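70 KDA protein (Xanthomonas sp., PDB 4B2N) cleaves rubber (poly-cis-1,4-isoprene) oxidatively as a processive dioxygenase that carries two covalently bound c-type hemes. Local coordinates at residues G395-R400 / P505-W510. Residues are numbered along the deposited sequence; the frame is centred on the assembly and turned at random.
With HEC (heme c), chain D.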
loop_
_atom_site.group_PDB
_atom_site.type_symbol
_atom_site.label_atom_id
_atom_site.label_comp_id
_atom_site.label_asym_id
_atom_site.label_seq_id
_atom_site.Cartn_x
_atom_site.Cartn_y
_atom_site.Cartn_z
ATOM N N GLY A 395 -5.406 -6.780 -17.539
ATOM C CA GLY A 395 -4.620 -6.091 -18.553
ATOM C C GLY A 395 -4.067 -6.996 -19.626
ATOM O O GLY A 395 -3.883 -8.207 -19.399
ATOM N N VAL A 396 -3.749 -6.400 -20.776
ATOM C CA VAL A 396 -3.093 -7.127 -21.876
ATOM C C VAL A 396 -1.570 -6.932 -21.876
ATOM O O VAL A 396 -1.077 -5.789 -21.940
ATOM C CB VAL A 396 -3.634 -6.609 -23.234
ATOM C CG1 VAL A 396 -2.890 -7.269 -24.392
ATOM C CG2 VAL A 396 -5.130 -6.873 -23.348
ATOM N N TYR A 397 -0.826 -8.048 -21.764
ATOM C CA TYR A 397 0.621 -7.989 -21.617
ATOM C C TYR A 397 1.341 -8.342 -22.898
ATOM O O TYR A 397 2.417 -7.852 -23.116
ATOM C CB TYR A 397 1.151 -8.896 -20.487
ATOM C CG TYR A 397 0.638 -8.473 -19.139
ATOM C CD1 TYR A 397 0.775 -7.170 -18.712
ATOM C CD2 TYR A 397 -0.034 -9.370 -18.331
ATOM C CE1 TYR A 397 0.237 -6.753 -17.483
ATOM C CE2 TYR A 397 -0.615 -8.990 -17.131
ATOM C CZ TYR A 397 -0.455 -7.687 -16.696
ATOM O OH TYR A 397 -1.018 -7.331 -15.505
ATOM N N SER A 398 0.769 -9.245 -23.679
ATOM C CA SER A 398 1.416 -9.841 -24.837
ATOM C C SER A 398 1.438 -8.800 -25.966
ATOM O O SER A 398 0.353 -8.245 -26.316
ATOM C CB SER A 398 0.620 -11.087 -25.232
ATOM O OG SER A 398 0.513 -11.223 -26.631
ATOM N N PRO A 399 2.650 -8.484 -26.502
ATOM C CA PRO A 399 2.685 -7.473 -27.564
ATOM C C PRO A 399 1.781 -7.859 -28.739
ATOM O O PRO A 399 1.182 -7.012 -29.371
ATOM C CB PRO A 399 4.156 -7.502 -28.004
ATOM C CG PRO A 399 4.893 -7.903 -26.764
ATOM C CD PRO A 399 4.002 -8.978 -26.179
ATOM N N ARG A 400 1.689 -9.155 -28.995
ATOM C CA ARG A 400 0.835 -9.637 -30.093
ATOM C C ARG A 400 -0.636 -9.280 -29.858
ATOM O O ARG A 400 -1.285 -8.763 -30.746
ATOM C CB ARG A 400 1.009 -11.129 -30.296
ATOM C CG ARG A 400 0.227 -11.671 -31.488
ATOM C CD ARG A 400 0.231 -13.199 -31.577
ATOM N NE ARG A 400 1.577 -13.754 -31.607
ATOM C CZ ARG A 400 1.865 -15.054 -31.570
ATOM N NH1 ARG A 400 0.897 -15.978 -31.519
ATOM N NH2 ARG A 400 3.128 -15.438 -31.564
ATOM N N PRO A 505 -1.788 -4.923 -11.699
ATOM C CA PRO A 505 -0.776 -5.451 -12.634
ATOM C C PRO A 505 -0.141 -6.722 -12.087
ATOM O O PRO A 505 0.173 -6.857 -10.830
ATOM C CB PRO A 505 0.296 -4.289 -12.710
ATOM C CG PRO A 505 -0.488 -3.024 -12.332
ATOM C CD PRO A 505 -1.433 -3.541 -11.241
ATOM N N LEU A 506 0.077 -7.654 -13.006
ATOM C CA LEU A 506 0.809 -8.890 -12.688
ATOM C C LEU A 506 2.284 -8.843 -13.025
ATOM O O LEU A 506 2.998 -9.773 -12.703
ATOM C CB LEU A 506 0.147 -10.152 -13.271
ATOM C CG LEU A 506 -1.356 -10.277 -12.990
ATOM C CD1 LEU A 506 -1.898 -11.561 -13.582
ATOM C CD2 LEU A 506 -1.584 -10.362 -11.485
ATOM N N TYR A 507 2.765 -7.715 -13.581
ATOM C CA TYR A 507 4.186 -7.471 -13.664
ATOM C C TYR A 507 4.745 -7.594 -12.261
ATOM O O TYR A 507 4.335 -6.875 -11.383
ATOM C CB TYR A 507 4.446 -6.041 -14.149
ATOM C CG TYR A 507 4.067 -5.778 -15.612
ATOM C CD1 TYR A 507 4.459 -6.661 -16.651
ATOM C CD2 TYR A 507 3.394 -4.625 -15.944
ATOM C CE1 TYR A 507 4.138 -6.390 -17.988
ATOM C CE2 TYR A 507 3.048 -4.325 -17.263
ATOM C CZ TYR A 507 3.475 -5.192 -18.298
ATOM O OH TYR A 507 3.165 -4.868 -19.616
ATOM N N GLY A 508 5.720 -8.454 -12.040
ATOM C CA GLY A 508 6.391 -8.405 -10.695
ATOM C C GLY A 508 5.667 -9.338 -9.736
ATOM O O GLY A 508 6.192 -9.690 -8.684
ATOM N N ALA A 509 4.465 -9.789 -10.091
ATOM C CA ALA A 509 3.634 -10.524 -9.132
ATOM C C ALA A 509 4.285 -11.840 -8.743
ATOM O O ALA A 509 3.978 -12.399 -7.707
ATOM C CB ALA A 509 2.266 -10.807 -9.730
ATOM N N TRP A 510 5.165 -12.359 -9.586
ATOM C CA TRP A 510 5.953 -13.534 -9.206
ATOM C C TRP A 510 6.591 -13.434 -7.829
ATOM O O TRP A 510 6.753 -14.443 -7.087
ATOM C CB TRP A 510 6.994 -13.776 -10.339
ATOM C CG TRP A 510 8.245 -12.874 -10.325
ATOM C CD1 TRP A 510 8.517 -11.765 -11.152
ATOM C CD2 TRP A 510 9.369 -12.914 -9.394
ATOM N NE1 TRP A 510 9.713 -11.191 -10.858
ATOM C CE2 TRP A 510 10.281 -11.811 -9.807
ATOM C CE3 TRP A 510 9.762 -13.766 -8.362
ATOM C CZ2 TRP A 510 11.470 -11.577 -9.195
ATOM C CZ3 TRP A 510 10.969 -13.469 -7.715
ATOM C CH2 TRP A 510 11.805 -12.421 -8.143
HETATM FE FE HEC D . -7.167 -11.901 -10.911
HETATM C CHA HEC D . -6.148 -10.613 -7.871
HETATM C CHB HEC D . -4.021 -13.516 -11.374
HETATM C CHC HEC D . -8.310 -13.593 -13.651
HETATM C CHD HEC D . -9.678 -9.595 -11.074
HETATM N NA HEC D . -5.417 -11.935 -9.896
HETATM C C1A HEC D . -5.222 -11.473 -8.571
HETATM C C2A HEC D . -3.906 -11.849 -8.060
HETATM C C3A HEC D . -3.280 -12.691 -9.096
HETATM C C4A HEC D . -4.259 -12.778 -10.160
HETATM C CMA HEC D . -1.896 -13.297 -9.025
HETATM C CAA HEC D . -3.234 -11.381 -6.772
HETATM C CBA HEC D . -2.652 -9.989 -7.215
HETATM C CGA HEC D . -2.128 -9.209 -6.000
HETATM O O1A HEC D . -2.362 -9.700 -4.866
HETATM O O2A HEC D . -1.435 -8.129 -6.079
HETATM N NB HEC D . -6.275 -13.332 -12.260
HETATM C C1B HEC D . -5.056 -13.865 -12.338
HETATM C C2B HEC D . -4.830 -14.814 -13.432
HETATM C C3B HEC D . -6.145 -14.845 -14.100
HETATM C C4B HEC D . -6.930 -13.912 -13.308
HETATM C CMB HEC D . -3.544 -15.542 -13.751
HETATM C CAB HEC D . -6.589 -15.676 -15.284
HETATM C CBB HEC D . -6.642 -17.049 -15.024
HETATM N NC HEC D . -8.588 -11.577 -12.194
HETATM C C1C HEC D . -9.064 -12.458 -13.206
HETATM C C2C HEC D . -10.348 -12.090 -13.791
HETATM C C3C HEC D . -10.737 -10.919 -13.046
HETATM C C4C HEC D . -9.687 -10.689 -12.015
HETATM C CMC HEC D . -11.100 -12.775 -14.921
HETATM C CAC HEC D . -12.015 -10.165 -13.267
HETATM C CBC HEC D . -13.244 -10.713 -13.284
HETATM N ND HEC D . -7.732 -10.378 -9.776
HETATM C C1D HEC D . -8.788 -9.582 -9.902
HETATM C C2D HEC D . -9.040 -8.602 -8.854
HETATM C C3D HEC D . -8.008 -8.903 -7.890
HETATM C C4D HEC D . -7.294 -10.005 -8.529
HETATM C CMD HEC D . -10.123 -7.557 -8.775
HETATM C CAD HEC D . -7.757 -8.207 -6.572
HETATM C CBD HEC D . -8.454 -9.089 -5.524
HETATM C CGD HEC D . -8.273 -8.570 -4.118
HETATM O O1D HEC D . -9.238 -8.357 -3.372
HETATM O O2D HEC D . -7.124 -8.344 -3.800
HETATM O O HOH W 1 3.938 -6.684 -21.542
#
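The phenol oxygen of Y397 accepts one nearly straight hydrogen bond from the backbone of L506, with L506 N to Y397 OH 2.7 Å and an angle of 174° at the hydrogen. The bond ties two loops of a c-type heme domain. One follows the heme attachment motif C390-A-S-C393-H394 and its short helix 391-394. The other makes a type II beta turn from L506 to A509, closed by a bond from A509 N to L506 O, with G508 at its third position.

With CG anti to its own carbonyl carbon (chi1 -63°), the Y397 side chain reaches from its loop to the start of this turn. Y397 OH also lies 3.4 Å from P505 CA. L506 crosses the tyrosine at about a right angle, and L506 CB packs 4.1 Å from Y397 CE2.

The two tyrosines run past each other in opposite directions. The edge of Y397 meets one face of Y507 in a tilted edge-to-face pair, with centroids 4.6 Å apart and planes at 55°. CD1 and CE1 of Y397 make the contact, near the hydroxyl-bearing rim of the Y507 ring. F296 also meets the Y507 ring, and Y367 meets that of Y397. Y397 is further fixed by a hydrogen bond from its backbone N to H368 NE2.

All four touching residues are buried. One water bridges the backbone carbonyl of Y397 and the hydroxyl of Y507: it donates to Y397 O and accepts from Y507 OH, lying in the plane of the Y507 ring at its edge.

L506 carries the contact on to the heme whose iron H394 binds. L506 CD2 packs against a pyrrole, 3.7 Å from HEC C3A, and L506 CD1 sits 3.6 Å from the meso carbon HEC CHB.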